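Long-range contacts in pilin (Streptococcus pyogenes serotype M1, PDB 3GLD), which forms the pilus as stacked subunits joined by intermolecular isopeptide bonds, and so serves adhesion to host cells, bacterial aggregation and biofilm formation: residues 31-36 with 189-194; 158-163 with 277-282; 182-187 with 217-222; 196-201 with 232-237; 239-244 with 284-289. The protein carries 2 engineered substitutions. One frame throughout, in Å; residues are numbered along the deposited sequence.

Contact 1: residues 31-36 with 189-194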
# COMPACT_ATOMS: atom_id res chain seq x y z
N ASN A 31 -9.60 1.35 5.24
CA ASN A 31 -9.15 2.44 6.09
C ASN A 31 -7.63 2.54 6.17
O ASN A 31 -7.10 3.27 6.99
CB ASN A 31 -9.72 2.27 7.50
CG ASN A 31 -11.23 2.44 7.55
OD1 ASN A 31 -11.77 3.43 7.05
ND2 ASN A 31 -11.91 1.49 8.19
N ALA A 32 -6.92 1.81 5.31
CA ALA A 32 -5.45 1.79 5.38
C ALA A 32 -4.85 3.17 5.22
O ALA A 32 -5.35 3.98 4.44
CB ALA A 32 -4.87 0.85 4.32
N LEU A 33 -3.78 3.43 5.97
CA LEU A 33 -2.87 4.54 5.70
C LEU A 33 -2.08 4.29 4.40
O LEU A 33 -1.75 3.13 4.10
CB LEU A 33 -1.91 4.76 6.87
CG LEU A 33 -2.46 5.41 8.16
CD1 LEU A 33 -3.39 4.47 8.92
CD2 LEU A 33 -1.31 5.83 9.04
N ILE A 34 -1.82 5.36 3.65
CA ILE A 34 -1.15 5.24 2.34
C ILE A 34 0.31 5.64 2.54
O ILE A 34 0.59 6.75 2.98
CB ILE A 34 -1.83 6.16 1.24
CG1 ILE A 34 -3.33 5.84 1.08
CG2 ILE A 34 -1.10 6.09 -0.11
CD1 ILE A 34 -3.66 4.36 0.74
N PRO A 35 1.25 4.74 2.23
CA PRO A 35 2.67 5.02 2.44
C PRO A 35 3.24 6.11 1.50
O PRO A 35 2.77 6.23 0.37
CB PRO A 35 3.34 3.66 2.17
CG PRO A 35 2.38 2.95 1.26
CD PRO A 35 1.02 3.40 1.66
N ASN A 36 4.21 6.87 1.98
CA ASN A 36 4.99 7.78 1.15
C ASN A 36 5.98 6.94 0.35
O ASN A 36 6.97 6.48 0.90
CB ASN A 36 5.82 8.77 1.98
CG ASN A 36 5.01 9.55 2.98
OD1 ASN A 36 5.45 9.71 4.12
ND2 ASN A 36 3.85 10.05 2.58
N GLN A 189 9.86 6.55 7.30
CA GLN A 189 9.74 7.26 6.01
C GLN A 189 8.38 7.06 5.34
O GLN A 189 7.90 7.94 4.64
CB GLN A 189 10.86 6.84 5.07
CG GLN A 189 10.75 5.38 4.62
CD GLN A 189 11.88 4.98 3.72
OE1 GLN A 189 12.92 4.49 4.18
NE2 GLN A 189 11.71 5.20 2.41
N TYR A 190 7.75 5.90 5.57
CA TYR A 190 6.47 5.56 4.95
C TYR A 190 5.24 6.18 5.62
O TYR A 190 4.21 6.41 4.97
CB TYR A 190 6.31 4.03 4.88
CG TYR A 190 7.47 3.32 4.21
CD1 TYR A 190 7.72 3.47 2.85
CD2 TYR A 190 8.32 2.50 4.95
CE1 TYR A 190 8.80 2.82 2.24
CE2 TYR A 190 9.39 1.84 4.36
CZ TYR A 190 9.62 2.01 3.00
OH TYR A 190 10.69 1.34 2.44
N TYR A 191 5.36 6.46 6.92
CA TYR A 191 4.25 6.94 7.73
C TYR A 191 4.76 7.96 8.74
O TYR A 191 5.50 7.61 9.67
CB TYR A 191 3.57 5.74 8.44
CG TYR A 191 3.12 4.69 7.46
CD1 TYR A 191 1.99 4.90 6.66
CD2 TYR A 191 3.82 3.50 7.30
CE1 TYR A 191 1.58 3.94 5.72
CE2 TYR A 191 3.43 2.55 6.38
CZ TYR A 191 2.31 2.78 5.59
OH TYR A 191 1.91 1.83 4.69
N LYS A 192 4.39 9.22 8.55
CA LYS A 192 5.01 10.32 9.29
C LYS A 192 4.35 10.57 10.62
O LYS A 192 3.23 10.11 10.86
CB LYS A 192 4.99 11.62 8.46
CG LYS A 192 5.79 11.55 7.16
CD LYS A 192 7.30 11.58 7.40
CE LYS A 192 8.06 11.83 6.09
NZ LYS A 192 9.52 12.09 6.32
N ALA A 193 5.04 11.31 11.47
CA ALA A 193 4.51 11.70 12.76
C ALA A 193 3.15 12.36 12.56
O ALA A 193 2.92 13.04 11.55
CB ALA A 193 5.46 12.63 13.46
N SER A 194 2.24 12.12 13.51
CA SER A 194 0.92 12.74 13.55
C SER A 194 -0.14 12.12 12.66
O SER A 194 -1.32 12.44 12.82
CB SER A 194 1.00 14.26 13.32
OG SER A 194 1.32 14.91 14.54
O HOH W 1 -1.12 0.99 5.68
O HOH W 2 9.47 6.16 0.94
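Two loops meet here at the junction of two beta domains stacked end to end. Tyr190 O is the polar centre. The backbone N of Asn36 donates to Tyr190 O over 3.0 Å, with an N-H...O angle of 160°. The donor lies in the carbonyl plane, on a lone pair. The same Tyr190 O also receives a C-H contact from Pro35 CA at 3.3 Å. Apolar packing flanks this bond. The Tyr191 side chain lies alongside Pro35 and points the same way, with its OH 3.4 Å from Pro35 CB. Leu33 crosses the same ring obliquely, its CB 3.8 Å from Tyr191 CE1. Tyr190 meets the proline near its own root, CB to Pro35 CB at 4.0 Å. Both tyrosines have CG anti to the carbonyl carbon, so it is the course of the backbone that sends their rings different ways. Gln189 CG sits over the centre of the Tyr190 ring.

The second shell is centred on Asn72. Its ND2 bonds to Ile34 O and Tyr190 O, and its OD1 accepts from Lys192 N. Tyr190 O is therefore gripped by two hydrogen bonds. Leu157 packs on Pro35 from the strand that runs between the domains, and Pro236 touches the Tyr191 ring. A water joins the two segments: it donates to Leu33 O at 2.7 Å and to Tyr191 OH at 3.3 Å.

Contact 2: residues 158-163 with 277-282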
# COMPACT_ATOMS: atom_id res chain seq x y z
N ASP A 158 -1.37 -4.26 1.86
CA ASP A 158 -1.87 -4.99 3.04
C ASP A 158 -1.55 -4.17 4.30
O ASP A 158 -0.69 -3.29 4.28
CB ASP A 158 -1.28 -6.41 3.10
CG ASP A 158 -2.06 -7.36 4.05
OD1 ASP A 158 -3.07 -6.95 4.66
OD2 ASP A 158 -1.65 -8.52 4.16
N SER A 159 -2.26 -4.43 5.38
CA SER A 159 -1.96 -3.80 6.67
C SER A 159 -2.36 -4.81 7.73
O SER A 159 -2.77 -5.90 7.40
CB SER A 159 -2.67 -2.46 6.82
OG SER A 159 -4.05 -2.60 6.60
N THR A 160 -2.18 -4.48 9.00
CA THR A 160 -2.38 -5.50 10.02
C THR A 160 -3.17 -4.96 11.23
O THR A 160 -3.72 -3.86 11.18
CB THR A 160 -1.03 -6.13 10.43
OG1 THR A 160 -1.24 -7.28 11.26
CG2 THR A 160 -0.11 -5.10 11.14
N THR A 161 -3.30 -5.77 12.28
CA THR A 161 -3.95 -5.32 13.51
C THR A 161 -3.05 -5.63 14.68
O THR A 161 -2.27 -6.59 14.62
CB THR A 161 -5.30 -6.00 13.77
OG1 THR A 161 -5.08 -7.42 13.89
CG2 THR A 161 -6.29 -5.71 12.62
N LEU A 162 -3.17 -4.79 15.73
CA LEU A 162 -2.61 -5.08 17.03
C LEU A 162 -3.73 -5.11 18.10
O LEU A 162 -4.46 -4.12 18.30
CB LEU A 162 -1.52 -4.07 17.40
CG LEU A 162 -1.07 -4.09 18.87
CD1 LEU A 162 -0.43 -5.40 19.18
CD2 LEU A 162 -0.12 -2.94 19.15
N THR A 163 -3.87 -6.26 18.75
CA THR A 163 -4.85 -6.44 19.83
C THR A 163 -4.10 -6.50 21.16
O THR A 163 -3.11 -7.22 21.30
CB THR A 163 -5.68 -7.72 19.60
OG1 THR A 163 -6.34 -7.61 18.34
CG2 THR A 163 -6.76 -7.98 20.70
N GLU A 277 8.59 -3.84 19.03
CA GLU A 277 8.13 -4.77 18.03
C GLU A 277 8.04 -4.02 16.71
O GLU A 277 7.82 -2.81 16.72
CB GLU A 277 6.74 -5.30 18.37
CG GLU A 277 6.69 -6.38 19.43
CD GLU A 277 7.53 -7.59 19.09
OE1 GLU A 277 7.46 -8.10 17.95
OE2 GLU A 277 8.25 -8.06 19.99
N THR A 278 8.19 -4.75 15.61
CA THR A 278 7.96 -4.24 14.25
C THR A 278 6.80 -4.98 13.63
O THR A 278 6.79 -6.21 13.57
CB THR A 278 9.21 -4.40 13.38
OG1 THR A 278 10.26 -3.60 13.93
CG2 THR A 278 8.95 -3.95 11.95
N SER A 279 5.79 -4.24 13.17
CA SER A 279 4.58 -4.88 12.67
C SER A 279 4.85 -5.59 11.34
O SER A 279 5.60 -5.09 10.50
CB SER A 279 3.45 -3.87 12.52
OG SER A 279 3.74 -2.93 11.52
N THR A 280 4.26 -6.77 11.19
CA THR A 280 4.35 -7.54 9.96
C THR A 280 2.95 -7.67 9.37
O THR A 280 2.02 -7.00 9.81
CB THR A 280 4.94 -8.96 10.20
OG1 THR A 280 3.99 -9.73 10.94
CG2 THR A 280 6.24 -8.88 10.97
N ASP A 281 2.79 -8.51 8.35
CA ASP A 281 1.48 -8.73 7.77
C ASP A 281 0.58 -9.64 8.63
O ASP A 281 -0.59 -9.81 8.33
CB ASP A 281 1.60 -9.26 6.33
CG ASP A 281 2.25 -10.63 6.26
OD1 ASP A 281 3.00 -11.03 7.18
OD2 ASP A 281 2.00 -11.32 5.26
N LYS A 282 1.14 -10.21 9.69
CA LYS A 282 0.39 -11.09 10.58
C LYS A 282 -0.25 -10.30 11.74
O LYS A 282 0.41 -9.48 12.38
CB LYS A 282 1.34 -12.14 11.17
CG LYS A 282 2.07 -12.99 10.12
CD LYS A 282 1.11 -13.96 9.44
CE LYS A 282 1.85 -14.93 8.50
NZ LYS A 282 2.48 -14.22 7.36
O HOH W 3 -3.12 -9.00 9.25
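The backbones come nearest at Thr160 CA and Asp281 CA, 5.5 Å apart, where strand 159-163 passes the turn that follows the short strand 277-278. That turn contains an ST turn: Thr280 OG1 accepts the N-H of Lys282 over 3.1 Å, with an angle of 162° at the hydrogen. It leads the chain from one sheet of the domain's beta sandwich toward the other.

Thr160 carries the contact. Its OG1 is anti to the backbone N, chi1 -170°, so CG2 takes the crowded position between N and the carbonyl carbon. The two branches then meet different parts of the turn. CG2 presses on Thr280 O at 3.1 Å and also reaches Ser279 CB. OG1 lies 3.0 Å from Lys282 O, a weak hydrogen bond whose proton has another acceptor within reach. A water beside Thr160 OG1 donates to Asp281 O at 2.8 Å. The turn is thus held to the strand partly through solvent.

Ser279 turns its hydroxyl to other partners. Its OG is bonded to Pro236 O and Val239 N, which ties the start of the turn to the end of strand 229-236 and to the link into strand 240-245.

Beside the turn, Asp158 and Asp281 cross obliquely. Their carboxylate planes are 78° apart. Like charges this near would disfavour each other, and Lys282 probably offsets part of this: its NZ forms a salt bridge to Asp281 OD1 at 3.2 Å, although the hydrogen bond within it is weak. Asp158 OD2 stays 4.7 Å from Asp281 OD2.

Contact 3: residues 182-187 with 217-222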
# COMPACT_ATOMS: atom_id res chain seq x y z
N GLY A 182 0.18 2.40 28.03
CA GLY A 182 0.61 3.34 26.99
C GLY A 182 0.98 2.57 25.72
O GLY A 182 1.56 1.48 25.80
N LEU A 183 0.61 3.11 24.56
CA LEU A 183 1.00 2.56 23.27
C LEU A 183 1.67 3.69 22.50
O LEU A 183 1.11 4.78 22.37
CB LEU A 183 -0.21 2.05 22.46
CG LEU A 183 -0.07 1.90 20.93
CD1 LEU A 183 0.71 0.63 20.58
CD2 LEU A 183 -1.45 1.84 20.32
N THR A 184 2.87 3.42 21.99
CA THR A 184 3.56 4.36 21.10
C THR A 184 3.92 3.65 19.80
O THR A 184 4.61 2.64 19.81
CB THR A 184 4.83 4.91 21.75
OG1 THR A 184 4.51 5.37 23.06
CG2 THR A 184 5.42 6.06 20.92
N LEU A 185 3.39 4.18 18.71
CA LEU A 185 3.80 3.82 17.36
C LEU A 185 4.84 4.85 16.86
O LEU A 185 4.68 6.06 17.08
CB LEU A 185 2.58 3.79 16.45
CG LEU A 185 1.30 3.12 16.99
CD1 LEU A 185 0.14 3.52 16.14
CD2 LEU A 185 1.42 1.62 17.05
N LYS A 186 5.90 4.36 16.22
CA LYS A 186 7.03 5.20 15.81
C LYS A 186 6.96 5.55 14.33
O LYS A 186 6.67 4.69 13.49
CB LYS A 186 8.36 4.52 16.11
CG LYS A 186 8.69 4.38 17.60
CD LYS A 186 7.84 3.32 18.28
CE LYS A 186 7.90 3.45 19.79
NZ LYS A 186 9.30 3.27 20.30
N ALA A 187 7.24 6.81 14.01
CA ALA A 187 7.28 7.27 12.63
C ALA A 187 8.40 6.57 11.85
O ALA A 187 9.42 6.18 12.42
CB ALA A 187 7.46 8.80 12.57
N ASP A 217 3.98 8.61 16.78
CA ASP A 217 4.99 9.37 17.50
C ASP A 217 4.47 10.08 18.76
O ASP A 217 5.19 10.85 19.38
CB ASP A 217 5.70 10.36 16.57
CG ASP A 217 7.06 9.87 16.10
OD1 ASP A 217 7.32 8.65 16.18
OD2 ASP A 217 7.87 10.71 15.66
N GLN A 218 3.21 9.81 19.10
CA GLN A 218 2.55 10.37 20.29
C GLN A 218 2.00 9.24 21.17
O GLN A 218 1.13 8.46 20.73
CB GLN A 218 1.42 11.31 19.86
CG GLN A 218 0.73 12.06 21.01
CD GLN A 218 -0.20 13.16 20.52
OE1 GLN A 218 0.11 13.87 19.56
NE2 GLN A 218 -1.35 13.30 21.17
N LEU A 219 2.48 9.17 22.41
CA LEU A 219 2.01 8.17 23.40
C LEU A 219 0.49 8.15 23.50
O LEU A 219 -0.13 9.19 23.69
CB LEU A 219 2.64 8.42 24.79
CG LEU A 219 2.32 7.54 26.01
CD1 LEU A 219 2.60 6.07 25.76
CD2 LEU A 219 3.14 8.02 27.20
N TYR A 220 -0.09 6.98 23.36
CA TYR A 220 -1.52 6.84 23.45
C TYR A 220 -1.87 6.17 24.78
O TYR A 220 -1.47 5.03 25.02
CB TYR A 220 -2.03 5.98 22.28
CG TYR A 220 -3.49 5.61 22.37
CD1 TYR A 220 -4.49 6.52 22.05
CD2 TYR A 220 -3.87 4.33 22.78
CE1 TYR A 220 -5.84 6.18 22.14
CE2 TYR A 220 -5.20 3.98 22.87
CZ TYR A 220 -6.17 4.90 22.55
OH TYR A 220 -7.49 4.54 22.63
N HIS A 221 -2.65 6.86 25.62
CA HIS A 221 -3.05 6.33 26.93
C HIS A 221 -4.36 5.56 26.86
O HIS A 221 -5.32 6.00 26.22
CB HIS A 221 -3.20 7.46 27.96
CG HIS A 221 -1.96 8.28 28.14
ND1 HIS A 221 -0.88 7.85 28.89
CD2 HIS A 221 -1.62 9.50 27.66
CE1 HIS A 221 0.06 8.78 28.87
NE2 HIS A 221 -0.35 9.78 28.13
N PHE A 222 -4.41 4.43 27.56
CA PHE A 222 -5.62 3.63 27.66
C PHE A 222 -5.66 2.76 28.92
O PHE A 222 -4.65 2.57 29.59
CB PHE A 222 -5.87 2.78 26.38
CG PHE A 222 -4.87 1.69 26.16
CD1 PHE A 222 -3.64 1.95 25.55
CD2 PHE A 222 -5.18 0.37 26.50
CE1 PHE A 222 -2.73 0.92 25.31
CE2 PHE A 222 -4.28 -0.66 26.27
CZ PHE A 222 -3.04 -0.39 25.68
O HOH W 4 1.27 6.48 18.84
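Leu219 has CG anti to its backbone N, chi1 179°, and this swings CD1 across to the facing strand. There CD1 lies 3.6 Å from Gly182 CA, where no side chain stands in its way. The same Leu219 CD1 reaches Thr184 OG1 at 3.4 Å, the two side chains crossing at about a right angle. Phe222 has CG in the crowded position between N and the carbonyl carbon. That turn brings the ring edge to Leu183, CE1 to CB at 4.0 Å. Asp217 has a positive phi, and its chi1 of -101° is off the usual staggered positions. Its carboxylate thereby bends back to segment 182-187.

The backbone pairing is antiparallel. Leu183 and Tyr220 form a hydrogen-bonded pair: Leu183 N to Tyr220 O is 2.9 Å, and Tyr220 N to Leu183 O is 2.7 Å. The regular pattern then opens, and a water bridges Leu185 N and Gln218 O. The two segments close again where Asp217 N meets Leu185 O at 2.7 Å, nearly along the C=O axis. Asp217 OD1 adds a side-chain bond to Ala187 N at 2.8 Å, met from above the carboxylate plane. Asp217 thus donates from its backbone and accepts at its side chain.

Strand 220-224 is an outermost strand of a four-stranded antiparallel sheet. Strand 179-185 lies next to it and pairs on its own far side with strand 240-245. Leu183 faces inward onto Val232 and Ile199 of the opposite sheet, and Tyr220 OH bonds to Thr212 OG1.

Contact 4: residues 196-201 with 232-237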
# COMPACT_ATOMS: atom_id res chain seq x y z
N LYS A 196 -2.82 9.44 11.82
CA LYS A 196 -3.74 8.77 12.77
C LYS A 196 -3.98 7.31 12.41
O LYS A 196 -4.10 6.96 11.23
CB LYS A 196 -5.11 9.48 12.81
CG LYS A 196 -5.08 10.99 13.17
CD LYS A 196 -4.82 11.25 14.62
CE LYS A 196 -4.97 12.76 14.95
NZ LYS A 196 -3.70 13.53 14.76
N VAL A 197 -4.08 6.47 13.45
CA VAL A 197 -4.57 5.11 13.30
C VAL A 197 -5.79 4.89 14.18
O VAL A 197 -5.94 5.54 15.25
CB VAL A 197 -3.50 4.02 13.64
CG1 VAL A 197 -2.25 4.21 12.77
CG2 VAL A 197 -3.15 4.02 15.11
N MET A 198 -6.66 4.00 13.73
CA MET A 198 -7.93 3.77 14.38
C MET A 198 -7.77 2.71 15.47
O MET A 198 -7.15 1.66 15.25
CB MET A 198 -8.96 3.30 13.38
CG MET A 198 -9.21 4.29 12.26
SD MET A 198 -10.13 3.55 10.90
CE MET A 198 -11.80 3.50 11.53
N ILE A 199 -8.37 2.98 16.62
CA ILE A 199 -8.35 2.08 17.76
C ILE A 199 -9.77 1.79 18.24
O ILE A 199 -10.57 2.73 18.40
CB ILE A 199 -7.48 2.66 18.89
CG1 ILE A 199 -6.02 2.67 18.42
CG2 ILE A 199 -7.62 1.82 20.21
CD1 ILE A 199 -5.04 3.22 19.40
N GLU A 200 -10.09 0.51 18.45
CA GLU A 200 -11.38 0.08 18.98
C GLU A 200 -11.15 -0.56 20.34
O GLU A 200 -10.33 -1.45 20.45
CB GLU A 200 -12.05 -0.97 18.08
CG GLU A 200 -12.61 -0.46 16.77
CD GLU A 200 -13.34 -1.55 15.96
OE1 GLU A 200 -13.38 -2.73 16.41
OE2 GLU A 200 -13.85 -1.23 14.87
N LYS A 201 -11.88 -0.10 21.37
CA LYS A 201 -11.82 -0.69 22.70
C LYS A 201 -13.09 -1.48 22.96
O LYS A 201 -14.20 -0.96 22.78
CB LYS A 201 -11.64 0.39 23.80
CG LYS A 201 -11.64 -0.20 25.22
CD LYS A 201 -11.22 0.81 26.29
CE LYS A 201 -11.60 0.29 27.66
NZ LYS A 201 -11.07 1.10 28.79
N VAL A 232 -5.83 -1.87 17.44
CA VAL A 232 -5.46 -0.94 16.39
C VAL A 232 -5.89 -1.65 15.08
O VAL A 232 -5.32 -2.67 14.71
CB VAL A 232 -3.95 -0.67 16.43
CG1 VAL A 232 -3.53 0.36 15.34
CG2 VAL A 232 -3.54 -0.17 17.79
N THR A 233 -6.94 -1.15 14.45
CA THR A 233 -7.56 -1.88 13.34
C THR A 233 -6.92 -1.64 11.97
O THR A 233 -7.18 -2.41 11.03
CB THR A 233 -9.07 -1.58 13.23
OG1 THR A 233 -9.26 -0.19 12.91
CG2 THR A 233 -9.77 -1.89 14.52
N ASN A 234 -6.11 -0.60 11.84
CA ASN A 234 -5.42 -0.30 10.56
C ASN A 234 -3.94 0.00 10.76
O ASN A 234 -3.41 0.96 10.22
CB ASN A 234 -6.13 0.82 9.79
CG ASN A 234 -6.15 2.16 10.53
OD1 ASN A 234 -5.89 2.22 11.73
ND2 ASN A 234 -6.45 3.24 9.79
N LEU A 235 -3.26 -0.79 11.60
CA LEU A 235 -1.83 -0.63 11.81
C LEU A 235 -1.07 -0.94 10.52
O LEU A 235 -1.20 -2.04 9.98
CB LEU A 235 -1.35 -1.58 12.92
CG LEU A 235 0.12 -1.52 13.33
CD1 LEU A 235 0.47 -0.19 13.93
CD2 LEU A 235 0.42 -2.65 14.31
N PRO A 236 -0.27 0.01 10.00
CA PRO A 236 0.46 -0.38 8.81
C PRO A 236 1.57 -1.41 9.06
O PRO A 236 2.12 -1.49 10.17
CB PRO A 236 1.05 0.94 8.29
CG PRO A 236 0.33 2.04 9.02
CD PRO A 236 -0.11 1.44 10.33
N VAL A 237 1.91 -2.17 8.02
CA VAL A 237 3.06 -3.06 8.05
C VAL A 237 4.36 -2.26 8.10
O VAL A 237 4.48 -1.20 7.47
CB VAL A 237 3.08 -4.00 6.80
CG1 VAL A 237 4.29 -4.95 6.85
CG2 VAL A 237 1.81 -4.83 6.72
O HOH W 5 -6.52 6.07 10.54
O HOH W 6 -11.61 0.82 13.88
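Met198 can be followed outward from the strand. Its CB touches Thr233 OG1 at 3.5 Å and also lies near Asn234 OD1. Its CG, anti to the carbonyl carbon, passes Asn234 ND2 at 3.8 Å. SD keeps beside that same ND2 at 3.9 Å. The two side chains cross at about a right angle. The bend at chi3 then leads CE away.

The backbone of Met198 is held at both polar atoms. Thr233 N donates to Met198 O over 2.9 Å, from above the carbonyl plane. Met198 N donates to Asn234 OD1 over 2.8 Å, with an angle of 167°, in the amide plane and on a lone pair. Here a side-chain oxygen replaces Thr233 O, which regular antiparallel pairing would offer. Asn234 ND2 is satisfied by Asn31 O and by a water that donates to Lys196 O, which fixes the turn of the amide.

On the inner face Val197 and Ile199 pack against Val232. Val232 CG1 meets Val197 CG2 at 3.7 Å, and Val232 CG2 meets Ile199 CG1 at 3.8 Å. On the outer face Thr233 CG2 lies against the extended side chain of Glu200, whose OE2 bonds to Gln211. The chain turns a corner at Thr233 and Asn234. The strand pairs with 196-202 up to this corner and turns away after it, one of the bends that curl the sheet of this beta-sandwich domain.

Contact 5: residues 239-244 with 284-289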
# COMPACT_ATOMS: atom_id res chain seq x y z
N VAL A 239 5.85 -0.93 10.90
CA VAL A 239 5.86 0.11 11.93
C VAL A 239 6.32 -0.43 13.27
O VAL A 239 5.80 -1.45 13.76
CB VAL A 239 4.48 0.81 12.07
CG1 VAL A 239 4.41 1.68 13.36
CG2 VAL A 239 4.20 1.70 10.85
N ASP A 240 7.30 0.23 13.86
CA ASP A 240 7.76 -0.14 15.20
C ASP A 240 6.79 0.34 16.26
O ASP A 240 6.15 1.39 16.09
CB ASP A 240 9.15 0.42 15.50
CG ASP A 240 10.21 -0.17 14.60
OD1 ASP A 240 9.88 -1.03 13.77
OD2 ASP A 240 11.37 0.23 14.73
N TYR A 241 6.68 -0.42 17.34
CA TYR A 241 5.83 -0.00 18.44
C TYR A 241 6.26 -0.64 19.77
O TYR A 241 6.97 -1.64 19.80
CB TYR A 241 4.35 -0.28 18.13
CG TYR A 241 4.00 -1.74 18.02
CD1 TYR A 241 3.65 -2.48 19.16
CD2 TYR A 241 4.03 -2.40 16.78
CE1 TYR A 241 3.35 -3.83 19.07
CE2 TYR A 241 3.74 -3.73 16.68
CZ TYR A 241 3.39 -4.45 17.83
OH TYR A 241 3.08 -5.79 17.73
N VAL A 242 5.81 -0.01 20.86
CA VAL A 242 5.99 -0.53 22.21
C VAL A 242 4.65 -0.39 22.91
O VAL A 242 3.98 0.66 22.80
CB VAL A 242 7.04 0.29 23.00
CG1 VAL A 242 7.33 -0.38 24.36
CG2 VAL A 242 8.34 0.45 22.23
N VAL A 243 4.26 -1.44 23.63
CA VAL A 243 3.12 -1.38 24.55
C VAL A 243 3.61 -1.61 25.97
O VAL A 243 4.33 -2.58 26.24
CB VAL A 243 2.06 -2.46 24.25
CG1 VAL A 243 0.80 -2.20 25.08
CG2 VAL A 243 1.73 -2.51 22.75
N THR A 244 3.21 -0.74 26.89
CA THR A 244 3.59 -0.91 28.28
C THR A 244 2.40 -0.69 29.21
O THR A 244 1.60 0.24 29.01
CB THR A 244 4.69 0.08 28.71
OG1 THR A 244 4.09 1.36 28.90
CG2 THR A 244 5.78 0.20 27.69
N MET A 284 -1.31 -9.33 15.31
CA MET A 284 -0.56 -9.51 16.54
C MET A 284 -1.48 -9.48 17.74
O MET A 284 -2.29 -8.56 17.85
CB MET A 284 0.50 -8.42 16.68
CG MET A 284 1.22 -8.40 18.06
SD MET A 284 2.15 -9.91 18.39
CE MET A 284 3.72 -9.51 17.60
N THR A 285 -1.34 -10.44 18.67
CA THR A 285 -2.09 -10.36 19.92
C THR A 285 -1.14 -10.39 21.12
O THR A 285 -0.33 -11.29 21.25
CB THR A 285 -3.12 -11.49 20.05
OG1 THR A 285 -4.01 -11.42 18.96
CG2 THR A 285 -3.94 -11.34 21.34
N ILE A 286 -1.26 -9.36 21.97
CA ILE A 286 -0.41 -9.20 23.12
C ILE A 286 -1.30 -9.17 24.37
O ILE A 286 -2.17 -8.30 24.50
CB ILE A 286 0.43 -7.91 23.05
CG1 ILE A 286 1.22 -7.88 21.73
CG2 ILE A 286 1.33 -7.80 24.28
CD1 ILE A 286 2.17 -6.71 21.59
N THR A 287 -1.05 -10.12 25.26
CA THR A 287 -1.83 -10.30 26.48
C THR A 287 -1.02 -9.97 27.72
O THR A 287 0.04 -10.56 27.96
CB THR A 287 -2.34 -11.72 26.56
OG1 THR A 287 -2.94 -12.06 25.29
CG2 THR A 287 -3.38 -11.90 27.72
N PHE A 288 -1.53 -9.02 28.50
CA PHE A 288 -0.95 -8.72 29.80
C PHE A 288 -1.71 -9.50 30.88
O PHE A 288 -2.91 -9.35 31.05
CB PHE A 288 -1.00 -7.22 30.06
CG PHE A 288 0.01 -6.43 29.28
CD1 PHE A 288 -0.23 -6.10 27.93
CD2 PHE A 288 1.19 -5.99 29.88
CE1 PHE A 288 0.68 -5.35 27.22
CE2 PHE A 288 2.11 -5.23 29.16
CZ PHE A 288 1.85 -4.90 27.82
N THR A 289 -1.01 -10.39 31.55
CA THR A 289 -1.62 -11.15 32.65
C THR A 289 -1.12 -10.55 33.93
O THR A 289 0.10 -10.47 34.16
CB THR A 289 -1.24 -12.64 32.57
OG1 THR A 289 -1.70 -13.16 31.32
CG2 THR A 289 -1.88 -13.47 33.72
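Tyr241 and Ile286 point at each other tip to tip across the core of a beta sandwich. The two strands belong to opposite sheets. Their axes pass 9.7 Å apart and run in roughly the same direction, at 23°, so side chains alone fill the gap. Tyr241 has CG in the crowded position between N and the carbonyl carbon, chi1 66°. This stands the ring out from its strand. Ile286 CD1 comes to the ring edge, near its plane, at 4.0 Å from Tyr241 CE1. The phenol end goes further and crosses Met284 obliquely, with Tyr241 OH 3.2 Å from Met284 CG. Met284 is bent at chi2 and chi3, so its CE also curls back toward that oxygen.

Val243 divides its two methyls. CG2 faces Ile286 CD1 at 4.4 Å. The Val243 and Phe288 side chains cross obliquely, with Val243 CG1, anti to the backbone N, 3.8 Å from Phe288 CE1. Leu162 packs on Tyr241, Met284, Val243 and Ile286, and Val257 lies against Ile286 and Phe288.

Phe181 meets Phe288 edge to face. The side chain of Glu245, which autocatalyses the Lys166-Asn290 cross-link, is about 3 Å from that of Phe288. This is consistent with Phe288 forming part of an apolar wall beside this residue. The ring turns its edge to the opposite backbone: Val243 O lies in the ring plane, 3.7 Å from Phe288 CZ.

In the fold
Contact 1 joins the two domains, while contacts 2 to 5 build one of them. Contacts 1 and 4 meet where Leu33 CD1 lies 3.5 Å from Lys196 O, with centres about 12 Å apart. Contacts 3 and 5 share a sheet: Gly182 N lies 2.8 Å from Thr244 O. Contacts 2 and 4 share the other, with Leu162 O 2.8 Å from Val232 N. Leu185 CD1 and Val197 CG2, 3.5 Å apart, join contacts 3 and 4 across the core. Leu162 links contacts 2 and 5, its CD2 3.6 Å from Tyr241 CE1. Contact 5 lies closer to Glu245 than contact 3, whose Phe222 side chain is about 8 Å from the Glu245 side chain.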